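PDB 3TMA: methyltransferase from Thermus thermophilus, which transfers a methyl group from S-adenosyl-L-methionine to N2 of guanosine 6 in tRNA(Phe), using a Rossmann-fold catalytic domain fused to an N-terminal THUMP domain. Local coordinates for residues A[231-245]-A[256-270]. Sequence-based numbering, arbitrary orientation.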
ATOM      1  N   VAL A 231      -5.635  -6.107 -20.786  1.00 30.08           N
ATOM      2  CA  VAL A 231      -5.265  -6.760 -19.505  1.00 26.67           C
ATOM      3  C   VAL A 231      -5.754  -8.204 -19.550  1.00 28.43           C
ATOM      4  O   VAL A 231      -6.921  -8.448 -19.871  1.00 29.28           O
ATOM      5  CB  VAL A 231      -5.907  -6.084 -18.283  1.00 25.77           C
ATOM      6  CG1 VAL A 231      -5.557  -6.871 -16.982  1.00 25.46           C
ATOM      7  CG2 VAL A 231      -5.398  -4.650 -18.170  1.00 25.93           C
ATOM      8  N   TYR A 232      -4.826  -9.144 -19.365  1.00 25.03           N
ATOM      9  CA  TYR A 232      -5.106 -10.582 -19.389  1.00 26.38           C
ATOM     10  C   TYR A 232      -4.876 -11.073 -17.951  1.00 24.89           C
ATOM     11  O   TYR A 232      -3.984 -10.567 -17.264  1.00 24.74           O
ATOM     12  CB  TYR A 232      -4.087 -11.285 -20.336  1.00 25.16           C
ATOM     13  CG  TYR A 232      -4.217 -10.856 -21.794  1.00 29.55           C
ATOM     14  CD1 TYR A 232      -5.061 -11.542 -22.667  1.00 29.35           C
ATOM     15  CD2 TYR A 232      -3.439  -9.809 -22.313  1.00 30.94           C
ATOM     16  CE1 TYR A 232      -5.187 -11.137 -24.022  1.00 31.98           C
ATOM     17  CE2 TYR A 232      -3.524  -9.438 -23.657  1.00 30.09           C
ATOM     18  CZ  TYR A 232      -4.416 -10.077 -24.488  1.00 33.76           C
ATOM     19  OH  TYR A 232      -4.503  -9.654 -25.796  1.00 35.96           O
ATOM     20  N   ALA A 233      -5.666 -12.039 -17.493  1.00 24.63           N
ATOM     21  CA  ALA A 233      -5.561 -12.466 -16.120  1.00 25.64           C
ATOM     22  C   ALA A 233      -5.972 -13.910 -16.071  1.00 28.70           C
ATOM     23  O   ALA A 233      -6.986 -14.286 -16.667  1.00 29.56           O
ATOM     24  CB  ALA A 233      -6.485 -11.622 -15.222  1.00 24.67           C
ATOM     25  N   GLY A 234      -5.213 -14.729 -15.337  1.00 28.24           N
ATOM     26  CA  GLY A 234      -5.462 -16.153 -15.380  1.00 31.59           C
ATOM     27  C   GLY A 234      -5.471 -16.776 -14.010  1.00 34.61           C
ATOM     28  O   GLY A 234      -4.766 -16.312 -13.091  1.00 34.62           O
ATOM     29  N   ASP A 235      -6.227 -17.860 -13.867  1.00 36.09           N
ATOM     30  CA  ASP A 235      -6.178 -18.628 -12.642  1.00 39.39           C
ATOM     31  C   ASP A 235      -6.794 -20.010 -12.882  1.00 43.32           C
ATOM     32  O   ASP A 235      -7.605 -20.187 -13.798  1.00 42.91           O
ATOM     33  CB  ASP A 235      -6.971 -17.892 -11.558  1.00 39.72           C
ATOM     34  CG  ASP A 235      -6.598 -18.339 -10.163  1.00 46.84           C
ATOM     35  OD1 ASP A 235      -7.245 -19.302  -9.648  1.00 54.85           O
ATOM     36  OD2 ASP A 235      -5.677 -17.706  -9.572  1.00 47.75           O
ATOM     37  N   LEU A 236      -6.482 -20.971 -12.013  1.00 46.96           N
ATOM     38  CA  LEU A 236      -7.107 -22.295 -12.129  1.00 52.18           C
ATOM     39  C   LEU A 236      -8.451 -22.406 -11.412  1.00 56.37           C
ATOM     40  O   LEU A 236      -9.266 -23.257 -11.749  1.00 59.15           O
ATOM     41  CB  LEU A 236      -6.134 -23.381 -11.661  1.00 55.50           C
ATOM     42  CG  LEU A 236      -5.111 -23.764 -12.742  1.00 57.19           C
ATOM     43  CD1 LEU A 236      -4.041 -24.701 -12.206  1.00 64.57           C
ATOM     44  CD2 LEU A 236      -5.808 -24.398 -13.932  1.00 62.56           C
ATOM     45  N   ASP A 237      -8.694 -21.549 -10.422  1.00 55.83           N
ATOM     46  CA  ASP A 237      -9.925 -21.641  -9.617  1.00 59.92           C
ATOM     47  C   ASP A 237     -11.113 -20.877 -10.256  1.00 59.99           C
ATOM     48  O   ASP A 237     -11.133 -19.618 -10.270  1.00 54.10           O
ATOM     49  CB  ASP A 237      -9.625 -21.139  -8.193  1.00 60.16           C
ATOM     50  CG  ASP A 237     -10.806 -21.300  -7.242  1.00 68.46           C
ATOM     51  OD1 ASP A 237     -11.976 -21.309  -7.698  1.00 74.01           O
ATOM     52  OD2 ASP A 237     -10.559 -21.393  -6.023  1.00 74.32           O
ATOM     53  N   GLU A 238     -12.082 -21.613 -10.810  1.00 62.70           N
ATOM     54  CA  GLU A 238     -13.210 -20.960 -11.490  1.00 64.45           C
ATOM     55  C   GLU A 238     -14.049 -20.081 -10.565  1.00 64.63           C
ATOM     56  O   GLU A 238     -14.547 -19.028 -10.989  1.00 62.86           O
ATOM     57  CB  GLU A 238     -14.126 -21.933 -12.236  1.00 68.55           C
ATOM     58  CG  GLU A 238     -13.908 -22.003 -13.767  1.00 75.36           C
ATOM     59  CD  GLU A 238     -14.082 -20.665 -14.520  1.00 79.08           C
ATOM     60  OE1 GLU A 238     -14.553 -19.660 -13.938  1.00 82.54           O
ATOM     61  OE2 GLU A 238     -13.735 -20.612 -15.721  1.00 81.85           O
ATOM     62  N   LYS A 239     -14.176 -20.502  -9.312  1.00 66.24           N
ATOM     63  CA  LYS A 239     -14.912 -19.741  -8.312  1.00 68.31           C
ATOM     64  C   LYS A 239     -14.311 -18.351  -8.122  1.00 62.93           C
ATOM     65  O   LYS A 239     -15.033 -17.353  -8.117  1.00 62.52           O
ATOM     66  CB  LYS A 239     -14.937 -20.489  -6.978  1.00 72.16           C
ATOM     67  CG  LYS A 239     -15.739 -21.781  -7.007  1.00 84.26           C
ATOM     68  CD  LYS A 239     -15.700 -22.483  -5.659  1.00 90.62           C
ATOM     69  CE  LYS A 239     -16.522 -23.762  -5.682  1.00 95.54           C
ATOM     70  NZ  LYS A 239     -16.475 -24.475  -4.375  1.00 99.74           N
ATOM     71  N   ARG A 240     -12.992 -18.286  -7.965  1.00 59.47           N
ATOM     72  CA  ARG A 240     -12.336 -17.028  -7.777  1.00 56.46           C
ATOM     73  C   ARG A 240     -12.387 -16.174  -9.043  1.00 52.36           C
ATOM     74  O   ARG A 240     -12.436 -14.961  -8.939  1.00 49.15           O
ATOM     75  CB  ARG A 240     -10.924 -17.210  -7.265  1.00 56.07           C
ATOM     76  CG  ARG A 240     -10.886 -17.609  -5.795  1.00 63.33           C
ATOM     77  CD  ARG A 240      -9.483 -17.451  -5.232  1.00 69.71           C
ATOM     78  NE  ARG A 240      -9.305 -18.251  -4.018  1.00 82.48           N
ATOM     79  CZ  ARG A 240      -8.197 -18.259  -3.282  1.00 84.39           C
ATOM     80  NH1 ARG A 240      -7.165 -17.493  -3.625  0.50 79.40           N
ATOM     81  NH2 ARG A 240      -8.128 -19.016  -2.192  0.50 85.61           N
ATOM     82  N   LEU A 241     -12.367 -16.797 -10.223  1.00 50.56           N
ATOM     83  CA  LEU A 241     -12.584 -16.064 -11.465  1.00 47.95           C
ATOM     84  C   LEU A 241     -13.992 -15.444 -11.535  1.00 48.63           C
ATOM     85  O   LEU A 241     -14.156 -14.370 -12.088  1.00 46.43           O
ATOM     86  CB  LEU A 241     -12.375 -16.953 -12.693  1.00 48.26           C
ATOM     87  CG  LEU A 241     -10.946 -17.423 -12.993  1.00 47.68           C
ATOM     88  CD1 LEU A 241     -10.931 -18.207 -14.268  1.00 49.20           C
ATOM     89  CD2 LEU A 241      -9.965 -16.269 -13.071  1.00 44.77           C
ATOM     90  N   GLY A 242     -14.989 -16.136 -10.993  1.00 51.31           N
ATOM     91  CA  GLY A 242     -16.357 -15.618 -10.919  1.00 53.37           C
ATOM     92  C   GLY A 242     -16.401 -14.330 -10.113  1.00 52.91           C
ATOM     93  O   GLY A 242     -16.992 -13.355 -10.550  1.00 51.53           O
ATOM     94  N   LEU A 243     -15.718 -14.319  -8.969  1.00 51.90           N
ATOM     95  CA  LEU A 243     -15.618 -13.141  -8.121  1.00 51.97           C
ATOM     96  C   LEU A 243     -14.887 -12.022  -8.841  1.00 46.93           C
ATOM     97  O   LEU A 243     -15.325 -10.887  -8.800  1.00 45.74           O
ATOM     98  CB  LEU A 243     -14.880 -13.449  -6.801  1.00 53.45           C
ATOM     99  CG  LEU A 243     -15.596 -14.212  -5.667  1.00 62.78           C
ATOM    100  CD1 LEU A 243     -14.894 -13.955  -4.303  1.00 64.72           C
ATOM    101  CD2 LEU A 243     -17.083 -13.895  -5.554  1.00 65.09           C
ATOM    102  N   ALA A 244     -13.771 -12.342  -9.486  1.00 41.47           N
ATOM    103  CA  ALA A 244     -12.998 -11.332 -10.191  1.00 37.10           C
ATOM    104  C   ALA A 244     -13.839 -10.634 -11.261  1.00 36.54           C
ATOM    105  O   ALA A 244     -13.761  -9.407 -11.425  1.00 33.28           O
ATOM    106  CB  ALA A 244     -11.745 -11.964 -10.818  1.00 31.88           C
ATOM    107  N   ARG A 245     -14.572 -11.424 -12.047  1.00 37.11           N
ATOM    108  CA  ARG A 245     -15.480 -10.853 -13.073  1.00 38.07           C
ATOM    109  C   ARG A 245     -16.543  -9.938 -12.486  1.00 40.08           C
ATOM    110  O   ARG A 245     -16.858  -8.861 -13.064  1.00 38.95           O
ATOM    111  CB  ARG A 245     -16.136 -11.964 -13.920  1.00 40.86           C
ATOM    112  CG  ARG A 245     -15.150 -12.610 -14.913  1.00 40.07           C
ATOM    113  CD  ARG A 245     -15.806 -13.689 -15.834  1.00 48.92           C
ATOM    114  NE  ARG A 245     -14.778 -14.520 -16.485  1.00 52.27           N
ATOM    115  CZ  ARG A 245     -14.488 -15.789 -16.150  1.00 60.92           C
ATOM    116  NH1 ARG A 245     -15.201 -16.436 -15.225  1.00 60.93           N
ATOM    117  NH2 ARG A 245     -13.479 -16.429 -16.748  1.00 53.11           N
ATOM    118  N   ILE A 256     -11.219  -6.431 -18.956  1.00 29.16           N
ATOM    119  CA  ILE A 256     -10.192  -7.420 -18.544  1.00 27.65           C
ATOM    120  C   ILE A 256     -10.595  -8.810 -19.079  1.00 29.73           C
ATOM    121  O   ILE A 256     -11.753  -9.210 -18.930  1.00 29.32           O
ATOM    122  CB  ILE A 256     -10.093  -7.513 -17.026  1.00 27.25           C
ATOM    123  CG1 ILE A 256      -9.580  -6.172 -16.454  1.00 25.41           C
ATOM    124  CG2 ILE A 256      -9.148  -8.667 -16.628  1.00 24.73           C
ATOM    125  CD1 ILE A 256      -9.930  -6.011 -14.933  1.00 25.23           C
ATOM    126  N   ARG A 257      -9.640  -9.547 -19.662  1.00 28.69           N
ATOM    127  CA  ARG A 257      -9.917 -10.889 -20.159  1.00 29.00           C
ATOM    128  C   ARG A 257      -9.491 -11.844 -19.082  1.00 30.14           C
ATOM    129  O   ARG A 257      -8.273 -12.111 -18.937  1.00 28.14           O
ATOM    130  CB  ARG A 257      -9.118 -11.149 -21.437  1.00 29.03           C
ATOM    131  CG  ARG A 257      -9.250 -12.598 -22.026  1.00 35.18           C
ATOM    132  CD  ARG A 257      -8.702 -12.674 -23.494  1.00 41.18           C
ATOM    133  NE  ARG A 257      -8.526 -14.050 -23.981  1.00 43.19           N
ATOM    134  CZ  ARG A 257      -9.525 -14.770 -24.503  1.00 49.85           C
ATOM    135  NH1 ARG A 257     -10.755 -14.262 -24.568  1.00 42.49           N
ATOM    136  NH2 ARG A 257      -9.311 -16.008 -24.924  1.00 47.18           N
ATOM    137  N   PHE A 258     -10.459 -12.336 -18.304  1.00 31.01           N
ATOM    138  CA  PHE A 258     -10.179 -13.358 -17.277  1.00 33.19           C
ATOM    139  C   PHE A 258     -10.346 -14.752 -17.895  1.00 36.70           C
ATOM    140  O   PHE A 258     -11.383 -15.064 -18.471  1.00 37.96           O
ATOM    141  CB  PHE A 258     -11.136 -13.271 -16.076  1.00 35.18           C
ATOM    142  CG  PHE A 258     -10.945 -12.027 -15.212  1.00 33.54           C
ATOM    143  CD1 PHE A 258      -9.948 -11.981 -14.254  1.00 29.04           C
ATOM    144  CD2 PHE A 258     -11.790 -10.937 -15.357  1.00 38.13           C
ATOM    145  CE1 PHE A 258      -9.767 -10.849 -13.435  1.00 33.00           C
ATOM    146  CE2 PHE A 258     -11.620  -9.781 -14.566  1.00 33.35           C
ATOM    147  CZ  PHE A 258     -10.607  -9.731 -13.618  1.00 31.16           C
ATOM    148  N   LEU A 259      -9.389 -15.628 -17.648  1.00 34.77           N
ATOM    149  CA  LEU A 259      -9.383 -16.923 -18.313  1.00 40.36           C
ATOM    150  C   LEU A 259      -8.936 -17.999 -17.334  1.00 41.08           C
ATOM    151  O   LEU A 259      -8.049 -17.767 -16.505  1.00 39.82           O
ATOM    152  CB  LEU A 259      -8.396 -16.831 -19.478  1.00 39.05           C
ATOM    153  CG  LEU A 259      -8.583 -17.444 -20.853  1.00 50.48           C
ATOM    154  CD1 LEU A 259      -9.966 -17.121 -21.526  1.00 52.51           C
ATOM    155  CD2 LEU A 259      -7.390 -17.011 -21.727  1.00 46.97           C
ATOM    156  N   ARG A 260      -9.563 -19.174 -17.393  1.00 44.76           N
ATOM    157  CA  ARG A 260      -9.073 -20.306 -16.632  1.00 47.00           C
ATOM    158  C   ARG A 260      -7.775 -20.764 -17.297  1.00 46.30           C
ATOM    159  O   ARG A 260      -7.763 -21.064 -18.482  1.00 47.23           O
ATOM    160  CB  ARG A 260     -10.108 -21.440 -16.604  1.00 52.45           C
ATOM    161  CG  ARG A 260      -9.611 -22.671 -15.823  1.00 60.33           C
ATOM    162  CD  ARG A 260     -10.415 -23.956 -16.172  1.00 74.76           C
ATOM    163  NE  ARG A 260      -9.598 -25.176 -16.059  1.00 83.06           N
ATOM    164  CZ  ARG A 260      -9.373 -25.839 -14.920  1.00 86.36           C
ATOM    165  NH1 ARG A 260      -8.617 -26.928 -14.926  0.50 87.56           N
ATOM    166  NH2 ARG A 260      -9.896 -25.415 -13.775  0.50 85.72           N
ATOM    167  N   ALA A 261      -6.678 -20.780 -16.546  1.00 43.56           N
ATOM    168  CA  ALA A 261      -5.351 -20.883 -17.154  1.00 42.32           C
ATOM    169  C   ALA A 261      -4.345 -21.429 -16.142  1.00 44.03           C
ATOM    170  O   ALA A 261      -4.302 -20.983 -14.983  1.00 42.76           O
ATOM    171  CB  ALA A 261      -4.901 -19.537 -17.636  1.00 38.85           C
ATOM    172  N   ASP A 262      -3.478 -22.316 -16.614  1.00 42.58           N
ATOM    173  CA  ASP A 262      -2.438 -22.890 -15.773  1.00 44.57           C
ATOM    174  C   ASP A 262      -1.182 -22.056 -15.994  1.00 41.82           C
ATOM    175  O   ASP A 262      -0.685 -21.984 -17.113  1.00 41.98           O
ATOM    176  CB  ASP A 262      -2.189 -24.345 -16.200  1.00 47.57           C
ATOM    177  CG  ASP A 262      -1.333 -25.117 -15.193  1.00 54.43           C
ATOM    178  OD1 ASP A 262      -0.474 -24.513 -14.509  1.00 56.29           O
ATOM    179  OD2 ASP A 262      -1.527 -26.344 -15.083  1.00 67.37           O
ATOM    180  N   ALA A 263      -0.672 -21.423 -14.938  1.00 40.09           N
ATOM    181  CA  ALA A 263       0.531 -20.594 -15.038  1.00 37.64           C
ATOM    182  C   ALA A 263       1.813 -21.363 -15.380  1.00 37.80           C
ATOM    183  O   ALA A 263       2.823 -20.744 -15.738  1.00 36.00           O
ATOM    184  CB  ALA A 263       0.742 -19.789 -13.742  1.00 36.68           C
ATOM    185  N   ARG A 264       1.776 -22.691 -15.304  1.00 39.38           N
ATOM    186  CA  ARG A 264       2.917 -23.506 -15.748  1.00 42.50           C
ATOM    187  C   ARG A 264       2.971 -23.626 -17.277  1.00 42.78           C
ATOM    188  O   ARG A 264       4.001 -24.038 -17.827  1.00 42.46           O
ATOM    189  CB  ARG A 264       2.853 -24.930 -15.166  1.00 46.54           C
ATOM    190  CG  ARG A 264       2.944 -25.045 -13.650  1.00 50.11           C
ATOM    191  CD  ARG A 264       2.680 -26.497 -13.234  1.00 59.12           C
ATOM    192  NE  ARG A 264       3.526 -26.985 -12.137  1.00 65.88           N
ATOM    193  CZ  ARG A 264       3.152 -27.025 -10.849  0.50 65.71           C
ATOM    194  NH1 ARG A 264       1.965 -26.548 -10.482  0.50 61.75           N
ATOM    195  NH2 ARG A 264       3.972 -27.523  -9.913  0.50 61.81           N
ATOM    196  N   HIS A 265       1.867 -23.292 -17.956  1.00 41.70           N
ATOM    197  CA  HIS A 265       1.782 -23.386 -19.414  1.00 41.78           C
ATOM    198  C   HIS A 265       1.153 -22.137 -20.040  1.00 39.41           C
ATOM    199  O   HIS A 265       0.243 -22.242 -20.887  1.00 38.98           O
ATOM    200  CB  HIS A 265       0.944 -24.604 -19.803  1.00 47.30           C
ATOM    201  CG  HIS A 265       1.496 -25.896 -19.291  1.00 56.02           C
ATOM    202  ND1 HIS A 265       2.651 -26.461 -19.795  1.00 59.38           N
ATOM    203  CD2 HIS A 265       1.069 -26.717 -18.299  1.00 60.83           C
ATOM    204  CE1 HIS A 265       2.911 -27.573 -19.127  1.00 66.66           C
ATOM    205  NE2 HIS A 265       1.971 -27.747 -18.212  1.00 63.49           N
ATOM    206  N   LEU A 266       1.633 -20.967 -19.626  1.00 35.11           N
ATOM    207  CA  LEU A 266       1.073 -19.674 -20.072  1.00 35.10           C
ATOM    208  C   LEU A 266       0.866 -19.500 -21.572  1.00 36.05           C
ATOM    209  O   LEU A 266      -0.161 -18.946 -22.004  1.00 35.11           O
ATOM    210  CB  LEU A 266       1.899 -18.502 -19.533  1.00 33.73           C
ATOM    211  CG  LEU A 266       1.827 -18.294 -18.018  1.00 31.90           C
ATOM    212  CD1 LEU A 266       2.820 -17.233 -17.631  1.00 30.19           C
ATOM    213  CD2 LEU A 266       0.398 -17.951 -17.606  1.00 31.23           C
ATOM    214  N   PRO A 267       1.824 -19.988 -22.396  1.00 38.99           N
ATOM    215  CA  PRO A 267       1.575 -19.832 -23.836  1.00 39.50           C
ATOM    216  C   PRO A 267       0.405 -20.658 -24.419  1.00 40.34           C
ATOM    217  O   PRO A 267      -0.028 -20.350 -25.518  1.00 41.96           O
ATOM    218  CB  PRO A 267       2.915 -20.202 -24.478  1.00 42.43           C
ATOM    219  CG  PRO A 267       3.945 -20.131 -23.319  1.00 40.19           C
ATOM    220  CD  PRO A 267       3.154 -20.566 -22.124  1.00 38.23           C
ATOM    221  N   ARG A 268      -0.170 -21.609 -23.674  1.00 41.47           N
ATOM    222  CA  ARG A 268      -1.377 -22.324 -24.124  0.50 43.39           C
ATOM    223  C   ARG A 268      -2.596 -21.376 -24.077  1.00 44.47           C
ATOM    224  O   ARG A 268      -3.649 -21.660 -24.661  1.00 47.00           O
ATOM    225  CB  ARG A 268      -1.659 -23.549 -23.234  0.50 44.72           C
ATOM    226  CG  ARG A 268      -0.692 -24.740 -23.387  0.50 44.81           C
ATOM    227  CD  ARG A 268      -1.090 -25.950 -22.521  0.50 46.64           C
ATOM    228  NE  ARG A 268      -0.013 -26.929 -22.390  0.50 44.36           N
ATOM    229  CZ  ARG A 268      -0.095 -28.070 -21.703  0.50 52.92           C
ATOM    230  NH1 ARG A 268      -1.216 -28.416 -21.080  0.50 56.78           N
ATOM    231  NH2 ARG A 268       0.937 -28.896 -21.672  0.50 55.47           N
ATOM    232  N   PHE A 269      -2.460 -20.260 -23.370  1.00 40.08           N
ATOM    233  CA  PHE A 269      -3.618 -19.426 -22.981  1.00 39.91           C
ATOM    234  C   PHE A 269      -3.520 -17.941 -23.337  1.00 37.82           C
ATOM    235  O   PHE A 269      -4.547 -17.284 -23.548  1.00 37.95           O
ATOM    236  CB  PHE A 269      -3.839 -19.535 -21.465  1.00 37.02           C
ATOM    237  CG  PHE A 269      -4.100 -20.937 -21.003  1.00 41.61           C
ATOM    238  CD1 PHE A 269      -5.352 -21.527 -21.209  1.00 48.87           C
ATOM    239  CD2 PHE A 269      -3.085 -21.698 -20.438  1.00 41.16           C
ATOM    240  CE1 PHE A 269      -5.596 -22.852 -20.813  1.00 52.61           C
ATOM    241  CE2 PHE A 269      -3.322 -23.034 -20.038  1.00 46.96           C
ATOM    242  CZ  PHE A 269      -4.568 -23.602 -20.226  1.00 46.51           C
ATOM    243  N   PHE A 270      -2.303 -17.391 -23.313  1.00 33.05           N
ATOM    244  CA  PHE A 270      -2.126 -15.942 -23.493  1.00 32.49           C
ATOM    245  C   PHE A 270      -1.179 -15.616 -24.628  1.00 33.17           C
ATOM    246  O   PHE A 270      -0.189 -16.316 -24.809  1.00 34.83           O
ATOM    247  CB  PHE A 270      -1.588 -15.301 -22.170  1.00 27.80           C
ATOM    248  CG  PHE A 270      -2.534 -15.493 -20.994  1.00 29.42           C
ATOM    249  CD1 PHE A 270      -3.801 -14.883 -21.011  1.00 27.31           C
ATOM    250  CD2 PHE A 270      -2.214 -16.364 -19.955  1.00 31.38           C
ATOM    251  CE1 PHE A 270      -4.718 -15.078 -19.975  1.00 31.04           C
ATOM    252  CE2 PHE A 270      -3.105 -16.541 -18.863  1.00 32.97           C
ATOM    253  CZ  PHE A 270      -4.377 -15.895 -18.890  1.00 31.07           C
TER
HETATM  254  O   HOH W   1     -13.521 -12.418 -18.728  1.00 39.98           O
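Phe258 lies between strand 231-235 and the helix that follows it, and here the packing is tightest. Its CG stands beside the backbone N (chi1 -69°), which turns the ring toward the helix: Ala244 CB rests on one face, 3.9 Å from the ring centroid in a CH-pi contact, and Ile256 CG2, from the same segment as the ring, lies near the rim of the opposite face. Ala233 CB meets Phe258 CD1 at 3.6 Å; at both alanine positions a lone methyl lets helix and sheet close on the ring.

Along the backbone the strands run parallel, stitched by five bonds from Arg257 N to Val231 O (2.9 Å) through to Ala261 N on Asp235 O. This is the right-handed beta-alpha-beta crossover of the Rossmann-fold methyltransferase, with 257-260 as an outermost strand. Just past that strand's C-terminal end come Asp262 and Ala263, which probably bind S-adenosyl-L-methionine, as in related enzymes. On the other face of the sheet, Gly234 leaves room for Phe270, whose CZ comes edge-on to within 3.7 Å of Gly234 CA, while Phe270 CD1 lies against Tyr232 CB.

Toward solvent, longer chains take over. Arg245 stretches past Phe258, its guanidinium nearly perpendicular to the ring, and NH2 donates to Phe258 O (3.0 Å) from above the carbonyl plane; NH1 forms a salt bridge with Glu238 OE1, and these two edge contacts would tend to hold the guanidinium plane. A water accepts from Phe258 N (3.1 Å) and, weakly, from Arg245 NE. At the strands' C-terminal ends, exposed Leu236 lays CD2 over one flat face of the Arg260 guanidinium, 3.9 Å from NH1, an apolar contact that suits an arginine whose polar edges can face water.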